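Local coordinates for putative Outer membrane protein (Helicobacter pylori, PDB 6GW5), which is the SabA outer membrane adhesin, seen here as its adhesin domain, which probably binds host glycans as a lectin, at residues A[14-17]-A[18-22]; A[95-99]-A[100-104]; A[274-277]-A[278-282]; A[351-354]-A[355-359]. All coordinates share one frame; numbering follows the deposited sequence.

Contact 1: residues A[14-17]-A[18-22]; sequences QLSQ and YLNQV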
loop_
_atom_site.group_PDB
_atom_site.type_symbol
_atom_site.label_atom_id
_atom_site.label_comp_id
_atom_site.label_asym_id
_atom_site.label_seq_id
_atom_site.Cartn_x
_atom_site.Cartn_y
_atom_site.Cartn_z
ATOM N N GLN A 14 -15.303 -36.119 1.907
ATOM C CA GLN A 14 -14.397 -35.944 0.800
ATOM C C GLN A 14 -15.117 -35.680 -0.524
ATOM O O GLN A 14 -14.654 -34.901 -1.344
ATOM C CB GLN A 14 -13.489 -37.162 0.645
ATOM C CG GLN A 14 -12.025 -36.808 0.650
ATOM C CD GLN A 14 -11.489 -36.540 -0.705
ATOM O OE1 GLN A 14 -11.575 -37.411 -1.537
ATOM N NE2 GLN A 14 -10.938 -35.367 -0.943
ATOM N N LEU A 15 -16.222 -36.368 -0.745
ATOM C CA LEU A 15 -17.001 -36.148 -1.945
ATOM C C LEU A 15 -17.562 -34.718 -1.931
ATOM O O LEU A 15 -17.563 -34.003 -2.933
ATOM C CB LEU A 15 -18.122 -37.179 -2.040
ATOM C CG LEU A 15 -19.145 -36.959 -3.160
ATOM C CD1 LEU A 15 -18.504 -37.011 -4.531
ATOM C CD2 LEU A 15 -20.254 -37.997 -3.077
ATOM N N SER A 16 -18.057 -34.332 -0.772
ATOM C CA SER A 16 -18.599 -33.020 -0.543
ATOM C C SER A 16 -17.567 -31.971 -0.824
ATOM O O SER A 16 -17.876 -30.945 -1.404
ATOM C CB SER A 16 -19.058 -32.900 0.893
ATOM O OG SER A 16 -19.593 -31.621 1.119
ATOM N N GLN A 17 -16.340 -32.235 -0.412
ATOM C CA GLN A 17 -15.305 -31.292 -0.704
ATOM C C GLN A 17 -15.040 -31.264 -2.205
ATOM O O GLN A 17 -14.935 -30.190 -2.756
ATOM C CB GLN A 17 -14.088 -31.363 0.251
ATOM C CG GLN A 17 -12.711 -31.620 -0.360
ATOM C CD GLN A 17 -12.192 -30.599 -1.383
ATOM O OE1 GLN A 17 -11.794 -31.029 -2.450
ATOM N NE2 GLN A 17 -12.188 -29.296 -1.087
ATOM N N TYR A 18 -14.995 -32.404 -2.882
ATOM C CA TYR A 18 -14.747 -32.371 -4.347
ATOM C C TYR A 18 -15.815 -31.524 -5.053
ATOM O O TYR A 18 -15.531 -30.829 -6.034
ATOM C CB TYR A 18 -14.718 -33.768 -4.978
ATOM C CG TYR A 18 -13.530 -34.675 -4.660
ATOM C CD1 TYR A 18 -12.212 -34.187 -4.618
ATOM C CD2 TYR A 18 -13.722 -36.060 -4.492
ATOM C CE1 TYR A 18 -11.141 -35.032 -4.354
ATOM C CE2 TYR A 18 -12.660 -36.913 -4.261
ATOM C CZ TYR A 18 -11.377 -36.398 -4.183
ATOM O OH TYR A 18 -10.324 -37.252 -3.915
ATOM N N LEU A 19 -17.049 -31.633 -4.571
ATOM C CA LEU A 19 -18.164 -30.928 -5.181
ATOM C C LEU A 19 -18.060 -29.436 -4.936
ATOM O O LEU A 19 -18.447 -28.647 -5.765
ATOM C CB LEU A 19 -19.485 -31.453 -4.655
ATOM C CG LEU A 19 -19.750 -32.930 -4.950
ATOM C CD1 LEU A 19 -21.061 -33.383 -4.313
ATOM C CD2 LEU A 19 -19.764 -33.262 -6.437
ATOM N N ASN A 20 -17.562 -29.031 -3.793
ATOM C CA ASN A 20 -17.415 -27.611 -3.548
ATOM C C ASN A 20 -16.358 -27.059 -4.428
ATOM O O ASN A 20 -16.467 -25.942 -4.897
ATOM C CB ASN A 20 -17.071 -27.344 -2.097
ATOM C CG ASN A 20 -18.298 -27.355 -1.206
ATOM O OD1 ASN A 20 -18.650 -28.352 -0.663
ATOM N ND2 ASN A 20 -18.960 -26.242 -1.108
ATOM N N GLN A 21 -15.326 -27.881 -4.627
ATOM C CA GLN A 21 -14.160 -27.551 -5.424
ATOM C C GLN A 21 -14.601 -27.365 -6.882
ATOM O O GLN A 21 -14.246 -26.407 -7.536
ATOM C CB GLN A 21 -13.123 -28.698 -5.270
ATOM C CG GLN A 21 -11.739 -28.421 -5.799
ATOM C CD GLN A 21 -10.881 -27.518 -4.906
ATOM O OE1 GLN A 21 -11.165 -27.297 -3.706
ATOM N NE2 GLN A 21 -9.811 -27.017 -5.473
ATOM N N VAL A 22 -15.382 -28.293 -7.390
ATOM C CA VAL A 22 -15.805 -28.162 -8.740
ATOM C C VAL A 22 -16.604 -26.879 -8.933
ATOM O O VAL A 22 -16.369 -26.149 -9.900
ATOM C CB VAL A 22 -16.613 -29.387 -9.160
ATOM C CG1 VAL A 22 -17.352 -29.120 -10.477
ATOM C CG2 VAL A 22 -15.673 -30.582 -9.275
#
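Leu19 N donates to Leu15 O at 2.9 Å, a backbone bond with an N-H...O angle of 151°. The same oxygen also has the Leu19 side chain beside it, with CG near the carbonyl. The two leucines touch along one helix face, Leu15 CG lying 4.2 Å from Leu19 CD1. Leu409 of helix 403-415 and Ile383 of strand 383-384 also pack on this apolar face. Tyr18 N, Asn20 N and Gln21 N make the matching bonds to Gln14 O, Ser16 O and Gln17 O. This is plain i to i+4 alpha-helix geometry. It belongs to helix 3-32, most of which lies within a predicted coiled coil. Tyr18 has its CG anti to the carbonyl carbon and beside its own N (chi1 -71°). The ring therefore lies back along the helix, next to Gln14. The Gln14 chain bends at chi2 and brings its amide to the ring, with NE2 over one face and the two planes steeply inclined. The amide oxygen comes too near the ring in the model, so the placing of the whole amide is doubtful. Asn361 and Leu365 of helix 348-370 also touch the tyrosine. One turn further on, Gln17 and Gln21 run side by side and point the same way. Gln17 NE2 makes a weak bond of 3.4 Å to Gln21 OE1. The other end of the Gln21 amide, NE2, is taken by Glu354 OE2 of helix 348-370.

Contact 2: residues A[95-99]-A[100-104]; sequences KPASV and QGNPP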
loop_
_atom_site.group_PDB
_atom_site.type_symbol
_atom_site.label_atom_id
_atom_site.label_comp_id
_atom_site.label_asym_id
_atom_site.label_seq_id
_atom_site.Cartn_x
_atom_site.Cartn_y
_atom_site.Cartn_z
ATOM N N LYS A 95 32.911 30.823 18.372
ATOM C CA LYS A 95 31.564 30.898 18.973
ATOM C C LYS A 95 30.310 31.198 18.041
ATOM O O LYS A 95 30.336 30.774 16.833
ATOM C CB LYS A 95 31.734 31.762 20.222
ATOM C CG LYS A 95 32.176 30.894 21.392
ATOM C CD LYS A 95 32.914 31.640 22.518
ATOM C CE LYS A 95 33.586 30.691 23.519
ATOM N NZ LYS A 95 34.351 31.419 24.581
ATOM N N PRO A 96 29.206 31.832 18.622
ATOM C CA PRO A 96 27.800 31.797 18.087
ATOM C C PRO A 96 27.688 32.369 16.676
ATOM O O PRO A 96 28.238 33.432 16.368
ATOM C CB PRO A 96 26.952 32.660 19.066
ATOM C CG PRO A 96 27.842 32.999 20.193
ATOM C CD PRO A 96 29.262 32.656 19.843
ATOM N N ALA A 97 26.976 31.660 15.822
ATOM C CA ALA A 97 27.013 31.960 14.391
ATOM C C ALA A 97 26.004 33.037 14.052
ATOM O O ALA A 97 24.970 33.155 14.709
ATOM C CB ALA A 97 26.736 30.701 13.597
ATOM N N SER A 98 26.294 33.791 13.002
ATOM C CA SER A 98 25.426 34.877 12.560
ATOM C C SER A 98 24.070 34.469 11.919
ATOM O O SER A 98 23.276 35.352 11.576
ATOM C CB SER A 98 26.202 35.732 11.552
ATOM O OG SER A 98 25.450 36.871 11.163
ATOM N N VAL A 99 23.826 33.167 11.727
ATOM C CA VAL A 99 22.615 32.661 11.027
ATOM C C VAL A 99 21.271 32.946 11.674
ATOM O O VAL A 99 21.127 32.917 12.893
ATOM C CB VAL A 99 22.646 31.134 10.782
ATOM C CG1 VAL A 99 23.705 30.791 9.744
ATOM C CG2 VAL A 99 22.845 30.342 12.077
ATOM N N GLN A 100 20.281 33.165 10.812
ATOM C CA GLN A 100 18.932 33.550 11.216
ATOM C C GLN A 100 18.255 32.425 11.956
ATOM O O GLN A 100 18.302 31.289 11.511
ATOM C CB GLN A 100 18.088 33.882 9.983
ATOM C CG GLN A 100 16.711 34.450 10.325
ATOM C CD GLN A 100 16.413 35.667 9.471
ATOM O OE1 GLN A 100 16.441 35.590 8.230
ATOM N NE2 GLN A 100 16.152 36.805 10.120
ATOM N N GLY A 101 17.602 32.766 13.056
ATOM C CA GLY A 101 16.851 31.819 13.869
ATOM C C GLY A 101 17.613 31.253 15.046
ATOM O O GLY A 101 17.026 30.573 15.896
ATOM N N ASN A 102 18.914 31.535 15.139
ATOM C CA ASN A 102 19.729 31.017 16.256
ATOM C C ASN A 102 19.187 31.502 17.610
ATOM O O ASN A 102 18.919 32.675 17.781
ATOM C CB ASN A 102 21.189 31.439 16.086
ATOM C CG ASN A 102 22.177 30.385 16.530
ATOM O OD1 ASN A 102 21.822 29.255 16.861
ATOM N ND2 ASN A 102 23.456 30.759 16.538
ATOM N N PRO A 103 18.950 30.589 18.539
ATOM C CA PRO A 103 18.381 31.046 19.807
ATOM C C PRO A 103 19.431 31.622 20.709
ATOM O O PRO A 103 20.606 31.383 20.502
ATOM C CB PRO A 103 17.868 29.748 20.444
ATOM C CG PRO A 103 18.710 28.680 19.854
ATOM C CD PRO A 103 18.895 29.119 18.426
ATOM N N PRO A 104 19.002 32.325 21.752
ATOM C CA PRO A 104 19.966 32.784 22.750
ATOM C C PRO A 104 20.653 31.624 23.471
ATOM O O PRO A 104 20.072 30.589 23.666
ATOM C CB PRO A 104 19.108 33.606 23.720
ATOM C CG PRO A 104 17.690 33.180 23.494
ATOM C CD PRO A 104 17.624 32.753 22.062
#
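Val99 and Asn102 close a type II beta turn, with Gln100 and Gly101 at its two corners. The turn lies in the irregular loop between strand 87-89 and helix 106-111. Its closing bond runs from Asn102 N to Val99 O, and at 3.4 Å it is weak. Gly101 has a positive phi of 95°, as is usual at the third position of this turn. Having no CB, it meets no conflict there with the carbonyl oxygen of Gln100. Val99 holds CG1 anti to its carbonyl carbon (chi1 -69°), which leaves CG2 between the backbone N and the carbonyl carbon. Asn102 CB is the nearest side-chain atom to Val99 CG2 across the turn, at 4.5 Å, too far for close packing. Gln122, Tyr125 and Asp126 of helix 122-139 also contact the valine side chain. Gln100 sits at the exposed corner, and its side chain leads away from residues 95-99. Asn102 CB points toward residues 95-99, and its amide has partners at both ends. Its OD1 accepts a hydrogen bond from Val88 N, so the amide joins the turn to strand 87-89. Ala97 is also backbone-bonded to Val88 of that strand. On the other branch of the Asn102 amide, ND2 makes a weak bond to Ala97 O, 3.4 Å long with an N-H...O angle of 148°.

Contact 3: residues A[274-277]-A[278-282]; sequences YAQD and IFNLF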
loop_
_atom_site.group_PDB
_atom_site.type_symbol
_atom_site.label_atom_id
_atom_site.label_comp_id
_atom_site.label_asym_id
_atom_site.label_seq_id
_atom_site.Cartn_x
_atom_site.Cartn_y
_atom_site.Cartn_z
ATOM N N TYR A 274 2.099 0.175 -1.130
ATOM C CA TYR A 274 3.139 1.154 -0.713
ATOM C C TYR A 274 2.500 2.419 -0.164
ATOM O O TYR A 274 2.864 2.936 0.918
ATOM C CB TYR A 274 4.069 1.507 -1.871
ATOM C CG TYR A 274 5.144 0.495 -2.171
ATOM C CD1 TYR A 274 5.833 -0.169 -1.151
ATOM C CD2 TYR A 274 5.529 0.241 -3.489
ATOM C CE1 TYR A 274 6.840 -1.081 -1.430
ATOM C CE2 TYR A 274 6.553 -0.652 -3.778
ATOM C CZ TYR A 274 7.203 -1.320 -2.743
ATOM O OH TYR A 274 8.224 -2.208 -3.001
ATOM N N ALA A 275 1.480 2.882 -0.864
ATOM C CA ALA A 275 0.689 3.967 -0.327
ATOM C C ALA A 275 0.183 3.638 1.082
ATOM O O ALA A 275 0.256 4.462 1.991
ATOM C CB ALA A 275 -0.460 4.311 -1.254
ATOM N N GLN A 276 -0.328 2.444 1.269
ATOM C CA GLN A 276 -0.839 2.050 2.584
ATOM C C GLN A 276 0.292 2.001 3.645
ATOM O O GLN A 276 0.086 2.367 4.796
ATOM C CB GLN A 276 -1.541 0.705 2.455
ATOM C CG GLN A 276 -2.010 0.071 3.741
ATOM C CD GLN A 276 -3.358 0.587 4.192
ATOM O OE1 GLN A 276 -3.459 1.273 5.194
ATOM N NE2 GLN A 276 -4.416 0.215 3.474
ATOM N N ASP A 277 1.480 1.584 3.224
ATOM C CA ASP A 277 2.603 1.565 4.115
ATOM C C ASP A 277 2.882 3.003 4.645
ATOM O O ASP A 277 3.177 3.185 5.818
ATOM C CB ASP A 277 3.863 0.966 3.434
ATOM C CG ASP A 277 3.761 -0.564 3.173
ATOM O OD1 ASP A 277 3.113 -1.292 3.966
ATOM O OD2 ASP A 277 4.339 -1.021 2.158
ATOM N N ILE A 278 2.751 4.006 3.779
ATOM C CA ILE A 278 2.969 5.382 4.187
ATOM C C ILE A 278 1.911 5.803 5.181
ATOM O O ILE A 278 2.238 6.391 6.233
ATOM C CB ILE A 278 2.955 6.390 3.006
ATOM C CG1 ILE A 278 4.009 6.039 1.955
ATOM C CG2 ILE A 278 3.222 7.810 3.502
ATOM C CD1 ILE A 278 5.436 5.825 2.457
ATOM N N PHE A 279 0.654 5.589 4.821
ATOM C CA PHE A 279 -0.451 5.860 5.732
ATOM C C PHE A 279 -0.171 5.229 7.093
ATOM O O PHE A 279 -0.348 5.850 8.107
ATOM C CB PHE A 279 -1.755 5.290 5.174
ATOM C CG PHE A 279 -2.930 5.580 6.038
ATOM C CD1 PHE A 279 -3.544 6.816 5.977
ATOM C CD2 PHE A 279 -3.399 4.634 6.977
ATOM C CE1 PHE A 279 -4.606 7.123 6.817
ATOM C CE2 PHE A 279 -4.458 4.924 7.817
ATOM C CZ PHE A 279 -5.075 6.161 7.726
ATOM N N ASN A 280 0.300 3.998 7.115
ATOM C CA ASN A 280 0.579 3.375 8.392
ATOM C C ASN A 280 1.706 4.050 9.188
ATOM O O ASN A 280 1.674 4.104 10.398
ATOM C CB ASN A 280 0.905 1.905 8.199
ATOM C CG ASN A 280 -0.287 1.090 7.729
ATOM O OD1 ASN A 280 -1.425 1.477 7.893
ATOM N ND2 ASN A 280 -0.008 -0.073 7.176
ATOM N N LEU A 281 2.697 4.565 8.511
ATOM C CA LEU A 281 3.760 5.257 9.206
ATOM C C LEU A 281 3.286 6.594 9.736
ATOM O O LEU A 281 3.728 6.990 10.777
ATOM C CB LEU A 281 4.957 5.396 8.288
ATOM C CG LEU A 281 5.681 4.065 8.112
ATOM C CD1 LEU A 281 6.667 4.184 6.962
ATOM C CD2 LEU A 281 6.407 3.666 9.392
ATOM N N PHE A 282 2.308 7.242 9.083
ATOM C CA PHE A 282 1.684 8.433 9.683
ATOM C C PHE A 282 0.831 8.089 10.866
ATOM O O PHE A 282 0.849 8.777 11.890
ATOM C CB PHE A 282 0.836 9.155 8.694
ATOM C CG PHE A 282 1.620 10.080 7.794
ATOM C CD1 PHE A 282 2.158 11.238 8.287
ATOM C CD2 PHE A 282 1.771 9.820 6.458
ATOM C CE1 PHE A 282 2.826 12.123 7.449
ATOM C CE2 PHE A 282 2.457 10.678 5.624
ATOM C CZ PHE A 282 3.012 11.823 6.115
#
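Helix 255-283 is one of the long helices at the middle of this adhesin domain, and residues 274-282 form two of its turns near the C-terminal end. Four successive backbone bonds hold the turns together. Ile278 N donates to Tyr274 O at 3.1 Å. Phe279 N donates to Ala275 O in the carbonyl plane, and the N-H...O angle of 174° makes this bond almost straight. Asn280 N donates to Gln276 O at 2.8 Å, and Leu281 N to Asp277 O at 3.1 Å. CG1 of Ile278 lies beside Tyr274 O, because it is held next to its own backbone N (chi1 -58°). CG of Leu281 lies likewise beside Asp277 O. Phe279 is turned differently, with CG anti to the backbone N. Its ring leads off towards Ile321 and Gln325 of helix 317-346. The Gln276 chain bends at chi2 and brings its amide obliquely to the CD2 side of that ring. The two planes are nearly perpendicular. The side chains of Gln276 and Asn280 run at a slant to each other, their amide planes 29° apart. Which end of each amide is N and which is O is uncertain. Ile278 faces an apolar interface with Val68 of helix 60-79 and Ile226 of helix 215-240. The N-H groups of 278-281 are paired within the helix, while Leu281 O takes Asn219 ND2 of helix 215-240. Phe279 and Gln276 share the side toward helix 317-346, so that face mixes apolar and polar groups.

Contact 4: residues A[351-354]-A[355-359]; sequences NQTE and IVTTY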
loop_
_atom_site.group_PDB
_atom_site.type_symbol
_atom_site.label_atom_id
_atom_site.label_comp_id
_atom_site.label_asym_id
_atom_site.label_seq_id
_atom_site.Cartn_x
_atom_site.Cartn_y
_atom_site.Cartn_z
ATOM N N ASN A 351 -6.436 -24.579 -13.844
ATOM C CA ASN A 351 -7.801 -24.845 -13.353
ATOM C C ASN A 351 -8.609 -25.871 -14.184
ATOM O O ASN A 351 -9.423 -26.635 -13.637
ATOM C CB ASN A 351 -8.576 -23.538 -13.269
ATOM C CG ASN A 351 -8.150 -22.666 -12.100
ATOM O OD1 ASN A 351 -7.384 -23.076 -11.269
ATOM N ND2 ASN A 351 -8.674 -21.485 -12.035
ATOM N N GLN A 352 -8.357 -25.897 -15.499
ATOM C CA GLN A 352 -8.934 -26.882 -16.370
ATOM C C GLN A 352 -8.479 -28.284 -16.038
ATOM O O GLN A 352 -9.294 -29.213 -15.955
ATOM C CB GLN A 352 -8.608 -26.562 -17.801
ATOM C CG GLN A 352 -9.392 -25.376 -18.316
ATOM C CD GLN A 352 -8.851 -24.856 -19.657
ATOM O OE1 GLN A 352 -7.746 -25.187 -20.043
ATOM N NE2 GLN A 352 -9.616 -24.008 -20.337
ATOM N N THR A 353 -7.191 -28.460 -15.832
ATOM C CA THR A 353 -6.695 -29.760 -15.438
ATOM C C THR A 353 -7.277 -30.207 -14.101
ATOM O O THR A 353 -7.623 -31.371 -13.919
ATOM C CB THR A 353 -5.154 -29.732 -15.362
ATOM O OG1 THR A 353 -4.654 -29.544 -16.692
ATOM C CG2 THR A 353 -4.563 -31.022 -14.727
ATOM N N GLU A 354 -7.317 -29.276 -13.164
ATOM C CA GLU A 354 -7.703 -29.563 -11.791
ATOM C C GLU A 354 -9.182 -29.890 -11.721
ATOM O O GLU A 354 -9.582 -30.720 -10.918
ATOM C CB GLU A 354 -7.400 -28.356 -10.903
ATOM C CG GLU A 354 -7.676 -28.583 -9.424
ATOM C CD GLU A 354 -7.194 -27.406 -8.585
ATOM O OE1 GLU A 354 -5.961 -27.137 -8.579
ATOM O OE2 GLU A 354 -8.051 -26.759 -7.936
ATOM N N ILE A 355 -10.014 -29.198 -12.498
ATOM C CA ILE A 355 -11.440 -29.493 -12.448
ATOM C C ILE A 355 -11.707 -30.871 -13.013
ATOM O O ILE A 355 -12.565 -31.582 -12.497
ATOM C CB ILE A 355 -12.312 -28.399 -13.142
ATOM C CG1 ILE A 355 -13.732 -28.537 -12.658
ATOM C CG2 ILE A 355 -12.180 -28.429 -14.671
ATOM C CD1 ILE A 355 -14.599 -27.419 -13.152
ATOM N N VAL A 356 -10.934 -31.258 -14.033
ATOM C CA VAL A 356 -11.119 -32.566 -14.644
ATOM C C VAL A 356 -10.695 -33.646 -13.638
ATOM O O VAL A 356 -11.456 -34.573 -13.399
ATOM C CB VAL A 356 -10.380 -32.716 -15.993
ATOM C CG1 VAL A 356 -10.490 -34.137 -16.504
ATOM C CG2 VAL A 356 -10.956 -31.795 -17.035
ATOM N N THR A 357 -9.494 -33.517 -13.065
ATOM C CA THR A 357 -9.062 -34.464 -12.048
ATOM C C THR A 357 -10.120 -34.553 -10.962
ATOM O O THR A 357 -10.491 -35.618 -10.552
ATOM C CB THR A 357 -7.746 -34.048 -11.396
ATOM O OG1 THR A 357 -6.800 -33.753 -12.411
ATOM C CG2 THR A 357 -7.191 -35.118 -10.533
ATOM N N THR A 358 -10.577 -33.414 -10.496
ATOM C CA THR A 358 -11.519 -33.379 -9.414
ATOM C C THR A 358 -12.876 -34.016 -9.774
ATOM O O THR A 358 -13.505 -34.628 -8.942
ATOM C CB THR A 358 -11.688 -31.945 -8.914
ATOM O OG1 THR A 358 -10.410 -31.454 -8.506
ATOM C CG2 THR A 358 -12.633 -31.880 -7.713
ATOM N N TYR A 359 -13.299 -33.892 -11.016
ATOM C CA TYR A 359 -14.522 -34.508 -11.437
ATOM C C TYR A 359 -14.363 -35.996 -11.424
ATOM O O TYR A 359 -15.228 -36.713 -10.927
ATOM C CB TYR A 359 -14.876 -34.040 -12.839
ATOM C CG TYR A 359 -15.827 -34.949 -13.594
ATOM C CD1 TYR A 359 -17.118 -35.172 -13.155
ATOM C CD2 TYR A 359 -15.417 -35.562 -14.780
ATOM C CE1 TYR A 359 -17.979 -36.005 -13.869
ATOM C CE2 TYR A 359 -16.269 -36.371 -15.515
ATOM C CZ TYR A 359 -17.553 -36.588 -15.054
ATOM O OH TYR A 359 -18.416 -37.371 -15.783
#
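Thr358 OG1 donates to Glu354 O at 2.7 Å, and Thr358 N donates to the same oxygen at 2.9 Å. The two donors reach it from opposite faces of the carbonyl plane. Thr358 holds OG1 anti to its carbonyl carbon and beside its N (chi1 -58°), which directs the hydroxyl back down the helix. This buried threonine satisfies its hydroxyl inside its own helix. Ile355 is the other buried part. Its side chain packs on Ile29 of helix 3-32 and on Tyr397 and Tyr399 of a loop. The exposed side, with Thr353 and Thr357, is loose only in its side-chain packing; its hydrogen bonds are about as firm. Here Thr357 N donates to Thr353 O at 3.0 Å and Thr357 OG1 to the same oxygen at 2.9 Å. This hydroxyl stands above the carbonyl plane, 37° out of it. The side chains of the two threonines barely meet, Thr353 CG2 lying 4.2 Å from Thr357 OG1. Threonine hydroxyls bonded to the carbonyl four residues earlier, sharing it with the backbone N-H, are a familiar feature of alpha-helices, here helix 348-370.

In the fold
Along the chain the order is contact 1, contact 2, contact 3, contact 4. Contacts 1 and 4 are neighbours in space, with centres 12 Å apart. They lie on helices 3-32 and 348-370, which bring early and late parts of the domain together. A side-chain bond and the packing of Val22 on Thr358 join the two helices. Contact 3, on helix 255-283, is close to the chain's centre in space, its own centre about 6 Å from it and 41 Å from the centres of contacts 1 and 4. Contact 2 is a surface loop, its centre about 77 Å from the centres of contacts 1 and 4 and about 37 Å from that of contact 3. The four contacts thus span an elongated, mostly helical adhesin domain.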